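Local atomic coordinates of prolyl-tRNA synthetase (PDB entry 6UYH), a protein that probably joins proline to its cognate tRNA in an ATP-dependent reaction, as a class II aminoacyl-tRNA synthetase, and here binds halofuginone and AMPPNP. Residues A[438-443]-A[507-512]; A[444-449]-A[493-498]. All blocks are in the same frame, centred on the assembly; numbering follows the deposited sequence. Where two conformers were deposited one is given.

Interaction 1 (A[438-443]-A[507-512]); sequences IPWHES and ALFGRS
Ile438 and Ala507 pair as an antiparallel, hydrogen-bonded bridge between strands 435-440 and 505-512, in the C-terminal domain of prolyl-tRNA synthetases. Both backbone bonds of the pair form: Ile438 N donates a hydrogen bond to Ala507 O (2.8 Å), and Ala507 N donates one to Ile438 O (3.0 Å). The N-to-C directions of the short segments 438-440 and 507-512 stand at 125°, well short of strictly antiparallel. The ladder runs on through backbone bonds of Trp440 with Asn504 and Cys505 and of Phe509 with Cys436.

The apolar side chains of the contact are all buried. Ile438 lays its CD1 over one face of the Phe509 ring, a CH-pi contact with the methyl 3.9 Å from the ring centroid and displaced toward CD1 and CE1. Its chi1 of 66° sets CG1 between the backbone N and the carbonyl carbon, where it also approaches Phe509 CD1. Ile450 of helix 444-457 and Phe426 of helix 423-431 touch both Ile438 and Phe509.

The aromatic pair is oblique: the Phe509 ring and the six-membered ring of Trp440 have planes at 55°, and CZ of Phe509 comes over the indole face near CZ3. Ala507 CB lies over the same face, above the pyrrole part, in a second CH-pi contact. Glu442 N sits over the opposite face toward the rim, while Trp440 NE1 makes a weak hydrogen bond to Glu442 OE1, which lies at the ring edge, in plane. Within the Trp440–Ala507 contact, the closest atoms are Trp440 CG and the methyl Ala507 CB, 3.5 Å apart.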
loop_
_atom_site.group_PDB
_atom_site.type_symbol
_atom_site.label_atom_id
_atom_site.label_comp_id
_atom_site.label_asym_id
_atom_site.label_seq_id
_atom_site.Cartn_x
_atom_site.Cartn_y
_atom_site.Cartn_z
ATOM N N ILE A 438 6.541 39.721 -4.077
ATOM C CA ILE A 438 7.573 40.685 -4.455
ATOM C C ILE A 438 7.618 40.831 -5.973
ATOM O O ILE A 438 7.306 39.878 -6.704
ATOM C CB ILE A 438 8.957 40.287 -3.907
ATOM C CG1 ILE A 438 9.464 38.994 -4.553
ATOM C CG2 ILE A 438 8.910 40.153 -2.399
ATOM C CD1 ILE A 438 10.961 38.774 -4.364
ATOM N N PRO A 439 7.996 42.000 -6.486
ATOM C CA PRO A 439 8.305 42.106 -7.915
ATOM C C PRO A 439 9.444 41.159 -8.240
ATOM O O PRO A 439 10.401 41.032 -7.475
ATOM C CB PRO A 439 8.724 43.574 -8.098
ATOM C CG PRO A 439 8.623 44.216 -6.780
ATOM C CD PRO A 439 8.387 43.198 -5.725
ATOM N N TRP A 440 9.333 40.473 -9.371
ATOM C CA TRP A 440 10.239 39.370 -9.641
ATOM C C TRP A 440 10.670 39.387 -11.098
ATOM O O TRP A 440 9.840 39.587 -11.984
ATOM C CB TRP A 440 9.554 38.042 -9.300
ATOM C CG TRP A 440 10.390 36.833 -9.543
ATOM C CD1 TRP A 440 10.118 35.813 -10.403
ATOM C CD2 TRP A 440 11.647 36.516 -8.930
ATOM N NE1 TRP A 440 11.124 34.877 -10.360
ATOM C CE2 TRP A 440 12.068 35.279 -9.458
ATOM C CE3 TRP A 440 12.446 37.147 -7.976
ATOM C CZ2 TRP A 440 13.265 34.667 -9.074
ATOM C CZ3 TRP A 440 13.641 36.541 -7.601
ATOM C CH2 TRP A 440 14.034 35.317 -8.146
ATOM N N HIS A 441 11.968 39.213 -11.335
ATOM C CA HIS A 441 12.474 38.798 -12.638
ATOM C C HIS A 441 13.322 37.563 -12.401
ATOM O O HIS A 441 14.261 37.602 -11.601
ATOM C CB HIS A 441 13.290 39.896 -13.327
ATOM C CG HIS A 441 13.651 39.564 -14.739
ATOM N ND1 HIS A 441 13.273 40.348 -15.809
ATOM C CD2 HIS A 441 14.340 38.520 -15.263
ATOM C CE1 HIS A 441 13.719 39.806 -16.929
ATOM N NE2 HIS A 441 14.366 38.693 -16.626
ATOM N N GLU A 442 12.996 36.475 -13.096
ATOM C CA GLU A 442 13.608 35.180 -12.811
ATOM C C GLU A 442 15.127 35.244 -12.906
ATOM O O GLU A 442 15.688 35.748 -13.887
ATOM C CB GLU A 442 13.067 34.124 -13.777
ATOM C CG GLU A 442 13.777 32.774 -13.666
ATOM C CD GLU A 442 13.649 32.150 -12.275
ATOM O OE1 GLU A 442 12.532 32.150 -11.717
ATOM O OE2 GLU A 442 14.674 31.671 -11.745
ATOM N N SER A 443 15.789 34.720 -11.872
ATOM C CA SER A 443 17.240 34.727 -11.765
ATOM C C SER A 443 17.673 33.899 -10.562
ATOM O O SER A 443 17.245 34.179 -9.440
ATOM C CB SER A 443 17.758 36.158 -11.628
ATOM O OG SER A 443 19.100 36.186 -11.185
ATOM N N ALA A 507 6.320 37.197 -7.448
ATOM C CA ALA A 507 6.690 35.927 -6.838
ATOM C C ALA A 507 6.361 35.923 -5.350
ATOM O O ALA A 507 6.491 36.939 -4.656
ATOM C CB ALA A 507 8.184 35.631 -7.039
ATOM N N LEU A 508 5.956 34.752 -4.857
ATOM C CA LEU A 508 5.687 34.556 -3.439
ATOM C C LEU A 508 6.952 34.023 -2.769
ATOM O O LEU A 508 7.495 32.989 -3.178
ATOM C CB LEU A 508 4.511 33.594 -3.258
ATOM C CG LEU A 508 3.844 33.535 -1.884
ATOM C CD1 LEU A 508 3.106 34.822 -1.583
ATOM C CD2 LEU A 508 2.903 32.303 -1.805
ATOM N N PHE A 509 7.443 34.766 -1.776
ATOM C CA PHE A 509 8.615 34.421 -0.993
ATOM C C PHE A 509 8.218 34.333 0.470
ATOM O O PHE A 509 7.309 35.039 0.923
ATOM C CB PHE A 509 9.731 35.482 -1.141
ATOM C CG PHE A 509 10.637 35.258 -2.318
ATOM C CD1 PHE A 509 10.158 35.397 -3.614
ATOM C CD2 PHE A 509 11.971 34.915 -2.127
ATOM C CE1 PHE A 509 10.991 35.198 -4.699
ATOM C CE2 PHE A 509 12.816 34.708 -3.219
ATOM C CZ PHE A 509 12.323 34.852 -4.504
ATOM N N GLY A 510 8.922 33.495 1.217
ATOM C CA GLY A 510 8.620 33.370 2.632
ATOM C C GLY A 510 9.563 32.401 3.309
ATOM O O GLY A 510 10.381 31.735 2.666
ATOM N N ARG A 511 9.461 32.358 4.637
ATOM C CA ARG A 511 10.090 31.284 5.388
ATOM C C ARG A 511 9.382 29.969 5.078
ATOM O O ARG A 511 8.222 29.948 4.665
ATOM C CB ARG A 511 10.045 31.576 6.888
ATOM C CG ARG A 511 10.744 32.886 7.256
ATOM C CD ARG A 511 9.816 33.807 8.041
ATOM N NE ARG A 511 9.318 33.180 9.263
ATOM C CZ ARG A 511 9.844 33.365 10.471
ATOM N NH1 ARG A 511 9.316 32.746 11.523
ATOM N NH2 ARG A 511 10.891 34.172 10.631
ATOM N N SER A 512 10.083 28.861 5.298
ATOM C CA SER A 512 9.597 27.566 4.842
ATOM C C SER A 512 10.082 26.475 5.790
ATOM O O SER A 512 10.997 26.681 6.590
ATOM C CB SER A 512 10.068 27.305 3.404
ATOM O OG SER A 512 9.739 26.004 2.943
#

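Interaction 2 (A[444-449]-A[493-498])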
loop_
_atom_site.group_PDB
_atom_site.type_symbol
_atom_site.label_atom_id
_atom_site.label_comp_id
_atom_site.label_asym_id
_atom_site.label_seq_id
_atom_site.Cartn_x
_atom_site.Cartn_y
_atom_site.Cartn_z
ATOM N N LYS A 444 18.514 32.881 -10.777
ATOM C CA LYS A 444 19.061 32.141 -9.641
ATOM C C LYS A 444 19.855 33.059 -8.718
ATOM O O LYS A 444 19.778 32.940 -7.488
ATOM C CB LYS A 444 19.944 30.990 -10.132
ATOM C CG LYS A 444 19.187 29.856 -10.801
ATOM C CD LYS A 444 20.145 28.786 -11.315
ATOM C CE LYS A 444 19.394 27.574 -11.845
ATOM N NZ LYS A 444 20.311 26.551 -12.429
ATOM N N ALA A 445 20.625 33.982 -9.297
ATOM C CA ALA A 445 21.451 34.875 -8.492
ATOM C C ALA A 445 20.602 35.823 -7.654
ATOM O O ALA A 445 20.946 36.117 -6.502
ATOM C CB ALA A 445 22.403 35.661 -9.392
ATOM N N ALA A 446 19.498 36.331 -8.216
ATOM C CA ALA A 446 18.615 37.186 -7.429
ATOM C C ALA A 446 18.022 36.411 -6.264
ATOM O O ALA A 446 17.962 36.911 -5.136
ATOM C CB ALA A 446 17.502 37.763 -8.305
ATOM N N GLU A 447 17.604 35.170 -6.512
ATOM C CA GLU A 447 17.029 34.372 -5.436
ATOM C C GLU A 447 18.052 34.107 -4.336
ATOM O O GLU A 447 17.723 34.157 -3.142
ATOM C CB GLU A 447 16.484 33.058 -5.996
ATOM C CG GLU A 447 15.861 32.165 -4.947
ATOM C CD GLU A 447 15.083 31.009 -5.548
ATOM O OE1 GLU A 447 14.783 31.048 -6.767
ATOM O OE2 GLU A 447 14.774 30.067 -4.787
ATOM N N GLU A 448 19.295 33.816 -4.716
ATOM C CA GLU A 448 20.338 33.590 -3.719
ATOM C C GLU A 448 20.623 34.860 -2.927
ATOM O O GLU A 448 20.822 34.814 -1.707
ATOM C CB GLU A 448 21.605 33.074 -4.400
ATOM C CG GLU A 448 22.796 32.885 -3.463
ATOM C CD GLU A 448 22.547 31.852 -2.372
ATOM O OE1 GLU A 448 21.732 30.920 -2.585
ATOM O OE2 GLU A 448 23.173 31.980 -1.296
ATOM N N TYR A 449 20.649 36.007 -3.606
ATOM C CA TYR A 449 20.821 37.283 -2.916
ATOM C C TYR A 449 19.729 37.499 -1.871
ATOM O O TYR A 449 20.011 37.856 -0.723
ATOM C CB TYR A 449 20.828 38.417 -3.935
ATOM C CG TYR A 449 20.881 39.791 -3.324
ATOM C CD1 TYR A 449 22.096 40.356 -2.958
ATOM C CD2 TYR A 449 19.721 40.532 -3.123
ATOM C CE1 TYR A 449 22.159 41.622 -2.408
ATOM C CE2 TYR A 449 19.778 41.804 -2.568
ATOM C CZ TYR A 449 20.998 42.338 -2.212
ATOM O OH TYR A 449 21.078 43.597 -1.657
ATOM N N ASN A 493 14.023 45.684 -9.312
ATOM C CA ASN A 493 14.519 44.368 -8.919
ATOM C C ASN A 493 15.071 44.422 -7.491
ATOM O O ASN A 493 15.752 45.378 -7.111
ATOM C CB ASN A 493 15.610 43.940 -9.907
ATOM C CG ASN A 493 15.847 42.465 -9.934
ATOM O OD1 ASN A 493 16.107 41.841 -8.907
ATOM N ND2 ASN A 493 15.775 41.884 -11.131
ATOM N N PHE A 494 14.752 43.400 -6.689
ATOM C CA PHE A 494 15.281 43.315 -5.328
ATOM C C PHE A 494 16.785 43.078 -5.297
ATOM O O PHE A 494 17.419 43.338 -4.270
ATOM C CB PHE A 494 14.602 42.189 -4.542
ATOM C CG PHE A 494 13.354 42.609 -3.813
ATOM C CD1 PHE A 494 12.547 43.625 -4.300
ATOM C CD2 PHE A 494 12.988 41.977 -2.628
ATOM C CE1 PHE A 494 11.391 44.001 -3.621
ATOM C CE2 PHE A 494 11.840 42.358 -1.948
ATOM C CZ PHE A 494 11.044 43.365 -2.448
ATOM N N TYR A 495 17.362 42.575 -6.384
ATOM C CA TYR A 495 18.788 42.301 -6.471
ATOM C C TYR A 495 19.453 43.453 -7.211
ATOM O O TYR A 495 19.283 43.562 -8.437
ATOM C CB TYR A 495 19.013 40.978 -7.205
ATOM C CG TYR A 495 20.448 40.523 -7.356
ATOM C CD1 TYR A 495 21.431 40.886 -6.437
ATOM C CD2 TYR A 495 20.815 39.708 -8.423
ATOM C CE1 TYR A 495 22.742 40.450 -6.590
ATOM C CE2 TYR A 495 22.113 39.271 -8.584
ATOM C CZ TYR A 495 23.072 39.641 -7.666
ATOM O OH TYR A 495 24.365 39.201 -7.834
ATOM N N PRO A 496 20.201 44.336 -6.530
ATOM C CA PRO A 496 20.701 45.548 -7.205
ATOM C C PRO A 496 21.616 45.273 -8.385
ATOM O O PRO A 496 21.638 46.073 -9.334
ATOM C CB PRO A 496 21.443 46.293 -6.084
ATOM C CG PRO A 496 20.835 45.785 -4.827
ATOM C CD PRO A 496 20.526 44.340 -5.095
ATOM N N GLU A 497 22.391 44.186 -8.352
ATOM C CA GLU A 497 23.232 43.843 -9.493
ATOM C C GLU A 497 22.415 43.577 -10.746
ATOM O O GLU A 497 22.952 43.673 -11.855
ATOM C CB GLU A 497 24.092 42.617 -9.178
ATOM C CG GLU A 497 25.141 42.870 -8.117
ATOM C CD GLU A 497 26.041 44.032 -8.475
ATOM O OE1 GLU A 497 26.505 44.089 -9.635
ATOM O OE2 GLU A 497 26.271 44.897 -7.602
ATOM N N GLU A 498 21.136 43.236 -10.602
ATOM C CA GLU A 498 20.280 42.979 -11.751
ATOM C C GLU A 498 19.165 44.013 -11.880
ATOM O O GLU A 498 18.064 43.696 -12.334
ATOM C CB GLU A 498 19.721 41.560 -11.688
ATOM C CG GLU A 498 20.813 40.528 -11.963
ATOM C CD GLU A 498 20.353 39.087 -11.866
ATOM O OE1 GLU A 498 19.203 38.826 -11.451
ATOM O OE2 GLU A 498 21.165 38.202 -12.205
#
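Tyr495, in the loop 493-498, lies against the first turns of helix 444-457, where Tyr449 and Ala446 receive it. Its CG is anti to the backbone N (chi1 -179°), directed at the helix. The ring itself lies along the helix backbone: Tyr495 CD2 is 3.5 Å from Ala446 CA, and Tyr495 CE2 touches Ala445 CB. Ala445 O lies over one face of the ring, toward its rim. On the opposite face are Glu497 CB and the backbone N of Glu498, so the ring is flanked by the helix and by its own loop.

The rings of Tyr449 and Tyr495 meet obliquely, with planes at 33° and centroids 4.9 Å apart. Tyr495 CD1 stands over one face of the Tyr449 ring, 3.3 Å from Tyr449 CG. Farther out, Pro496 CD approaches Tyr449 CZ at 3.5 Å, the two side chains crossing at about a right angle, and Phe494 O lies near Tyr449 CE2. The hydroxyl of Tyr449 has a weak hydrogen bond with Lys453.

Ala446 packs its CB against CB of Tyr495 and against OE1 of Glu498, 3.7 Å from each. No hydrogen bond joins the two segments directly; Ser443 supplies a polar bridge, its OG being hydrogen-bonded to both Ala446 N and Glu498 OE1. Asn493 OD1 accepts from Tyr495 N at 2.9 Å, while its ND2 donates to Lys501 O. The arrangement joins a partly exposed tyrosine pair, packed on a helix start N-capped by Ser443, to an Asx turn at Asn493 that leads into a 3-10 segment, all within the C-terminal prolyl-tRNA synthetase domain.

Overall arrangement
Interaction 1 is a buried strand pairing and interaction 2 a partly exposed helix-loop contact, their centres about 10 Å apart in the same C-terminal domain. Strand 435-440 is followed, after the short connection 441-443, by helix 444-457, which packs on both the strand pair and the loop 493-498. Backbone hydrogen bonds and apolar packing hold interaction 1; interaction 2 has no direct hydrogen bond across it and combines packing of tyrosine rings with alanine, proline and carbonyl contacts. The two also touch each other: Phe494 packs on Ile438 and Pro439, His441 CB packs on Asn493, and the Ser443 bridge connects the helix start to the loop.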